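Long-range contact in snaclec rhodocytin subunit alpha (Agkistrodon rhodostoma, PDB 3BX4), which triggers platelet activation and aggregation as a snake-venom toxin by binding the C-type lectin-like receptor CLEC1B (CLEC2): residues Asn48-Ile58 and Leu109-Lys117. Sequence-based numbering, arbitrary orientation.
Sequences NGEADFVSWLI and LEKLTGFRK
The CA atoms of S55, on helix 48-59, and F115, in the turn after strand 106-110, are the nearest pair across the contact, 5.2 Å apart. S55 OG donates to G114 O (2.8 Å), nearly in line with the carbonyl; with OG anti to the backbone N (chi1 174°), the hydroxyl reaches across to the turn. A water donates to both A51 O and F115 O, bridging helix and turn. On the inner side, I58 CG2 sits over one face of the F115 ring in a CH-pi contact, 3.8 Å from its centroid, while L109 CD1 packs against both V54 CG1 and I58 CD1; I58 and F115 rest on V70 of strand 69-76. Toward the N-terminal end of the helix, R116 grips D52 side-on in a salt bridge: NE (2.9 Å) and NH1 (3.3 Å) both bond to D52 OD1, which lies in the guanidinium plane. A51 CB covers one guanidinium face, and NH1 makes a weak bond to N48 OD1, whose stronger partner is an aromatic residue of another protein chain. R116 NH2 forms a salt bridge with an acidic side chain of that chain. Apolar packing thus joins helix to sheet in this C-type lectin fold, while one arginine ties helix, loop and partner chain.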
ATOM      1  N   ASN C  48     -24.676  -9.399 -11.294  1.00 18.52           N
ATOM      2  CA  ASN C  48     -25.229  -8.411 -12.223  1.00 18.87           C
ATOM      3  C   ASN C  48     -26.237  -7.533 -11.564  1.00 17.92           C
ATOM      4  O   ASN C  48     -26.258  -6.283 -11.825  1.00 15.80           O
ATOM      5  CB  ASN C  48     -25.779  -9.070 -13.505  1.00 20.61           C
ATOM      6  CG  ASN C  48     -24.671  -9.582 -14.414  1.00 25.69           C
ATOM      7  OD1 ASN C  48     -23.695  -8.882 -14.724  1.00 30.77           O
ATOM      8  ND2 ASN C  48     -24.815 -10.812 -14.844  1.00 31.12           N
ATOM      9  N   GLY C  49     -27.072  -8.104 -10.670  1.00 17.75           N
ATOM     10  CA  GLY C  49     -28.122  -7.262 -10.033  1.00 16.52           C
ATOM     11  C   GLY C  49     -27.434  -6.242  -9.104  1.00 15.84           C
ATOM     12  O   GLY C  49     -27.905  -5.138  -8.991  1.00 15.76           O
ATOM     13  N   GLU C  50     -26.359  -6.639  -8.460  1.00 15.40           N
ATOM     14  CA  GLU C  50     -25.678  -5.686  -7.535  1.00 15.45           C
ATOM     15  C   GLU C  50     -24.934  -4.616  -8.329  1.00 16.81           C
ATOM     16  O   GLU C  50     -24.915  -3.440  -7.928  1.00 17.07           O
ATOM     17  CB  GLU C  50     -24.754  -6.430  -6.597  1.00 16.15           C
ATOM     18  CG  GLU C  50     -24.132  -5.477  -5.509  1.00 15.89           C
ATOM     19  CD  GLU C  50     -23.395  -6.249  -4.438  1.00 16.70           C
ATOM     20  OE1 GLU C  50     -23.311  -5.738  -3.292  1.00 17.95           O
ATOM     21  OE2 GLU C  50     -22.876  -7.375  -4.724  1.00 18.11           O
ATOM     22  N   ALA C  51     -24.351  -5.014  -9.450  1.00 16.88           N
ATOM     23  CA  ALA C  51     -23.733  -4.021 -10.374  1.00 17.02           C
ATOM     24  C   ALA C  51     -24.781  -3.004 -10.796  1.00 17.29           C
ATOM     25  O   ALA C  51     -24.541  -1.751 -10.782  1.00 16.57           O
ATOM     26  CB  ALA C  51     -23.102  -4.729 -11.573  1.00 18.75           C
ATOM     27  N   ASP C  52     -25.983  -3.487 -11.188  1.00 17.24           N
ATOM     28  CA  ASP C  52     -27.071  -2.562 -11.580  1.00 17.11           C
ATOM     29  C   ASP C  52     -27.427  -1.611 -10.449  1.00 17.49           C
ATOM     30  O   ASP C  52     -27.668  -0.422 -10.658  1.00 18.53           O
ATOM     31  CB  ASP C  52     -28.358  -3.322 -11.954  1.00 17.42           C
ATOM     32  CG  ASP C  52     -28.267  -4.070 -13.288  1.00 21.75           C
ATOM     33  OD1 ASP C  52     -27.315  -3.875 -14.089  1.00 21.02           O
ATOM     34  OD2 ASP C  52     -29.238  -4.902 -13.527  1.00 23.46           O
ATOM     35  N   PHE C  53     -27.484  -2.164  -9.240  1.00 16.05           N
ATOM     36  CA  PHE C  53     -27.926  -1.435  -8.089  1.00 14.79           C
ATOM     37  C   PHE C  53     -26.901  -0.323  -7.808  1.00 15.09           C
ATOM     38  O   PHE C  53     -27.294   0.838  -7.602  1.00 15.66           O
ATOM     39  CB  PHE C  53     -28.057  -2.322  -6.826  1.00 14.39           C
ATOM     40  CG  PHE C  53     -28.362  -1.505  -5.613  1.00 15.46           C
ATOM     41  CD1 PHE C  53     -29.655  -0.990  -5.406  1.00 14.86           C
ATOM     42  CD2 PHE C  53     -27.328  -1.145  -4.701  1.00 15.11           C
ATOM     43  CE1 PHE C  53     -29.963  -0.183  -4.282  1.00 15.04           C
ATOM     44  CE2 PHE C  53     -27.677  -0.244  -3.582  1.00 15.38           C
ATOM     45  CZ  PHE C  53     -28.976   0.154  -3.386  1.00 14.51           C
ATOM     46  N   VAL C  54     -25.625  -0.699  -7.748  1.00 14.93           N
ATOM     47  CA  VAL C  54     -24.579   0.304  -7.413  1.00 15.71           C
ATOM     48  C   VAL C  54     -24.539   1.424  -8.488  1.00 16.59           C
ATOM     49  O   VAL C  54     -24.408   2.602  -8.151  1.00 17.06           O
ATOM     50  CB  VAL C  54     -23.216  -0.296  -7.142  1.00 16.33           C
ATOM     51  CG1 VAL C  54     -22.099   0.839  -6.939  1.00 13.64           C
ATOM     52  CG2 VAL C  54     -23.295  -1.207  -5.891  1.00 12.87           C
ATOM     53  N   SER C  55     -24.670   1.051  -9.758  1.00 16.35           N
ATOM     54  CA  SER C  55     -24.698   2.066 -10.832  1.00 17.58           C
ATOM     55  C   SER C  55     -25.863   3.045 -10.609  1.00 16.64           C
ATOM     56  O   SER C  55     -25.708   4.287 -10.692  1.00 18.29           O
ATOM     57  CB  SER C  55     -24.766   1.374 -12.197  1.00 17.95           C
ATOM     58  OG  SER C  55     -24.927   2.360 -13.202  1.00 21.95           O
ATOM     59  N   TRP C  56     -27.051   2.500 -10.304  1.00 16.20           N
ATOM     60  CA  TRP C  56     -28.259   3.288 -10.022  1.00 18.39           C
ATOM     61  C   TRP C  56     -28.076   4.220  -8.809  1.00 16.28           C
ATOM     62  O   TRP C  56     -28.419   5.423  -8.826  1.00 17.98           O
ATOM     63  CB  TRP C  56     -29.431   2.304  -9.752  1.00 18.56           C
ATOM     64  CG  TRP C  56     -30.700   3.004  -9.325  1.00 20.36           C
ATOM     65  CD1 TRP C  56     -31.598   3.675 -10.128  1.00 23.18           C
ATOM     66  CD2 TRP C  56     -31.184   3.131  -7.989  1.00 20.24           C
ATOM     67  NE1 TRP C  56     -32.614   4.188  -9.355  1.00 22.92           N
ATOM     68  CE2 TRP C  56     -32.394   3.860  -8.043  1.00 20.75           C
ATOM     69  CE3 TRP C  56     -30.718   2.665  -6.741  1.00 19.36           C
ATOM     70  CZ2 TRP C  56     -33.163   4.143  -6.892  1.00 21.73           C
ATOM     71  CZ3 TRP C  56     -31.463   2.956  -5.577  1.00 21.70           C
ATOM     72  CH2 TRP C  56     -32.684   3.689  -5.667  1.00 24.35           C
ATOM     73  N   LEU C  57     -27.445   3.696  -7.757  1.00 16.62           N
ATOM     74  CA  LEU C  57     -27.251   4.411  -6.505  1.00 16.39           C
ATOM     75  C   LEU C  57     -26.381   5.642  -6.819  1.00 15.56           C
ATOM     76  O   LEU C  57     -26.628   6.671  -6.292  1.00 16.78           O
ATOM     77  CB  LEU C  57     -26.520   3.506  -5.490  1.00 16.64           C
ATOM     78  CG  LEU C  57     -26.386   4.070  -4.044  1.00 16.33           C
ATOM     79  CD1 LEU C  57     -27.663   3.952  -3.238  1.00 17.53           C
ATOM     80  CD2 LEU C  57     -25.237   3.333  -3.372  1.00 17.80           C
ATOM     81  N   ILE C  58     -25.358   5.485  -7.639  1.00 15.83           N
ATOM     82  CA  ILE C  58     -24.413   6.584  -7.925  1.00 16.86           C
ATOM     83  C   ILE C  58     -25.198   7.589  -8.771  1.00 18.50           C
ATOM     84  O   ILE C  58     -25.102   8.827  -8.561  1.00 19.66           O
ATOM     85  CB  ILE C  58     -23.186   6.083  -8.679  1.00 17.17           C
ATOM     86  CG1 ILE C  58     -22.315   5.177  -7.763  1.00 14.99           C
ATOM     87  CG2 ILE C  58     -22.424   7.275  -9.267  1.00 18.87           C
ATOM     88  CD1 ILE C  58     -21.236   4.393  -8.490  1.00 13.62           C
ATOM     89  N   LEU C 109     -15.409   2.502 -10.443  1.00 12.68           N
ATOM     90  CA  LEU C 109     -16.433   2.577 -11.472  1.00 13.63           C
ATOM     91  C   LEU C 109     -16.181   3.891 -12.189  1.00 15.22           C
ATOM     92  O   LEU C 109     -15.684   4.824 -11.561  1.00 14.63           O
ATOM     93  CB  LEU C 109     -17.840   2.541 -10.872  1.00 12.77           C
ATOM     94  CG  LEU C 109     -18.088   1.180 -10.158  1.00 11.90           C
ATOM     95  CD1 LEU C 109     -19.372   1.223  -9.355  1.00 14.25           C
ATOM     96  CD2 LEU C 109     -18.045   0.036 -11.219  1.00 14.94           C
ATOM     97  N   GLU C 110     -16.498   3.948 -13.465  1.00 16.75           N
ATOM     98  CA  GLU C 110     -16.173   5.188 -14.176  1.00 18.58           C
ATOM     99  C   GLU C 110     -17.358   5.782 -14.936  1.00 18.78           C
ATOM    100  O   GLU C 110     -18.176   5.044 -15.481  1.00 18.48           O
ATOM    101  CB  GLU C 110     -14.971   4.919 -15.083  1.00 20.13           C
ATOM    102  CG  GLU C 110     -15.362   4.233 -16.265  1.00 24.71           C
ATOM    103  CD  GLU C 110     -14.284   4.099 -17.346  1.00 31.32           C
ATOM    104  OE1 GLU C 110     -14.398   3.086 -18.070  1.00 34.90           O
ATOM    105  OE2 GLU C 110     -13.367   4.936 -17.483  1.00 32.91           O
ATOM    106  N   LYS C 111     -17.487   7.116 -14.912  1.00 18.01           N
ATOM    107  CA  LYS C 111     -18.603   7.778 -15.570  1.00 21.91           C
ATOM    108  C   LYS C 111     -18.701   7.444 -17.055  1.00 21.70           C
ATOM    109  O   LYS C 111     -19.825   7.302 -17.588  1.00 22.41           O
ATOM    110  CB  LYS C 111     -18.432   9.291 -15.379  1.00 21.28           C
ATOM    111  CG  LYS C 111     -19.612  10.158 -15.815  1.00 25.55           C
ATOM    112  CD  LYS C 111     -19.220  11.632 -15.728  1.00 26.07           C
ATOM    113  CE  LYS C 111     -20.442  12.546 -15.875  1.00 36.21           C
ATOM    114  NZ  LYS C 111     -19.974  13.939 -16.178  1.00 41.21           N
ATOM    115  N   LEU C 112     -17.550   7.293 -17.699  1.00 23.35           N
ATOM    116  CA  LEU C 112     -17.488   7.089 -19.145  1.00 26.97           C
ATOM    117  C   LEU C 112     -18.286   5.856 -19.543  1.00 27.24           C
ATOM    118  O   LEU C 112     -18.907   5.819 -20.614  1.00 28.19           O
ATOM    119  CB  LEU C 112     -16.026   6.916 -19.574  1.00 28.51           C
ATOM    120  CG  LEU C 112     -15.731   6.660 -21.055  1.00 31.21           C
ATOM    121  CD1 LEU C 112     -16.386   7.729 -21.921  1.00 35.06           C
ATOM    122  CD2 LEU C 112     -14.216   6.658 -21.210  1.00 34.66           C
ATOM    123  N   THR C 113     -18.263   4.833 -18.701  1.00 25.94           N
ATOM    124  CA  THR C 113     -18.978   3.626 -19.032  1.00 26.40           C
ATOM    125  C   THR C 113     -20.151   3.363 -18.086  1.00 24.91           C
ATOM    126  O   THR C 113     -20.480   2.212 -17.809  1.00 26.62           O
ATOM    127  CB  THR C 113     -18.037   2.433 -19.052  1.00 26.50           C
ATOM    128  OG1 THR C 113     -17.289   2.398 -17.827  1.00 27.82           O
ATOM    129  CG2 THR C 113     -17.043   2.554 -20.209  1.00 28.03           C
ATOM    130  N   GLY C 114     -20.788   4.413 -17.596  1.00 23.20           N
ATOM    131  CA  GLY C 114     -22.057   4.288 -16.932  1.00 21.04           C
ATOM    132  C   GLY C 114     -21.946   3.778 -15.513  1.00 20.27           C
ATOM    133  O   GLY C 114     -22.943   3.347 -14.958  1.00 20.73           O
ATOM    134  N   PHE C 115     -20.737   3.835 -14.936  1.00 17.80           N
ATOM    135  CA  PHE C 115     -20.465   3.295 -13.580  1.00 18.21           C
ATOM    136  C   PHE C 115     -20.853   1.814 -13.440  1.00 19.60           C
ATOM    137  O   PHE C 115     -21.446   1.365 -12.442  1.00 19.00           O
ATOM    138  CB  PHE C 115     -21.121   4.092 -12.458  1.00 17.16           C
ATOM    139  CG  PHE C 115     -20.703   5.545 -12.413  1.00 16.56           C
ATOM    140  CD1 PHE C 115     -21.619   6.523 -12.796  1.00 19.21           C
ATOM    141  CD2 PHE C 115     -19.434   5.902 -11.992  1.00 17.47           C
ATOM    142  CE1 PHE C 115     -21.270   7.853 -12.776  1.00 21.29           C
ATOM    143  CE2 PHE C 115     -19.069   7.281 -11.954  1.00 19.76           C
ATOM    144  CZ  PHE C 115     -20.003   8.205 -12.348  1.00 19.33           C
ATOM    145  N   ARG C 116     -20.487   1.054 -14.465  1.00 21.56           N
ATOM    146  CA  ARG C 116     -20.749  -0.380 -14.431  1.00 25.93           C
ATOM    147  C   ARG C 116     -19.414  -1.162 -14.554  1.00 25.54           C
ATOM    148  O   ARG C 116     -18.942  -1.828 -13.588  1.00 29.65           O
ATOM    149  CB  ARG C 116     -21.869  -0.728 -15.427  1.00 26.10           C
ATOM    150  CG  ARG C 116     -23.129  -1.221 -14.679  1.00 33.96           C
ATOM    151  CD  ARG C 116     -24.033  -2.023 -15.584  1.00 37.70           C
ATOM    152  NE  ARG C 116     -24.603  -3.294 -15.063  1.00 34.23           N
ATOM    153  CZ  ARG C 116     -23.967  -4.477 -15.079  1.00 32.41           C
ATOM    154  NH1 ARG C 116     -24.605  -5.586 -14.721  1.00 34.48           N
ATOM    155  NH2 ARG C 116     -22.704  -4.575 -15.452  1.00 30.53           N
ATOM    156  N   LYS C 117     -18.733  -1.074 -15.660  1.00 26.33           N
ATOM    157  CA  LYS C 117     -17.535  -1.852 -15.790  1.00 24.59           C
ATOM    158  C   LYS C 117     -16.440  -1.364 -14.816  1.00 23.48           C
ATOM    159  O   LYS C 117     -16.324  -0.153 -14.547  1.00 23.70           O
ATOM    160  CB  LYS C 117     -17.048  -1.802 -17.219  1.00 25.40           C
ATOM    161  CG  LYS C 117     -18.058  -2.466 -18.196  1.00 29.34           C
ATOM    162  CD  LYS C 117     -18.021  -3.984 -18.139  1.00 32.30           C
ATOM    163  CE  LYS C 117     -18.268  -4.571 -19.527  0.10 30.71           C
ATOM    164  NZ  LYS C 117     -17.820  -5.989 -19.617  0.10 30.52           N
TER
HETATM  165  O   HOH W   1     -21.750  -1.114 -10.855  1.00 19.40           O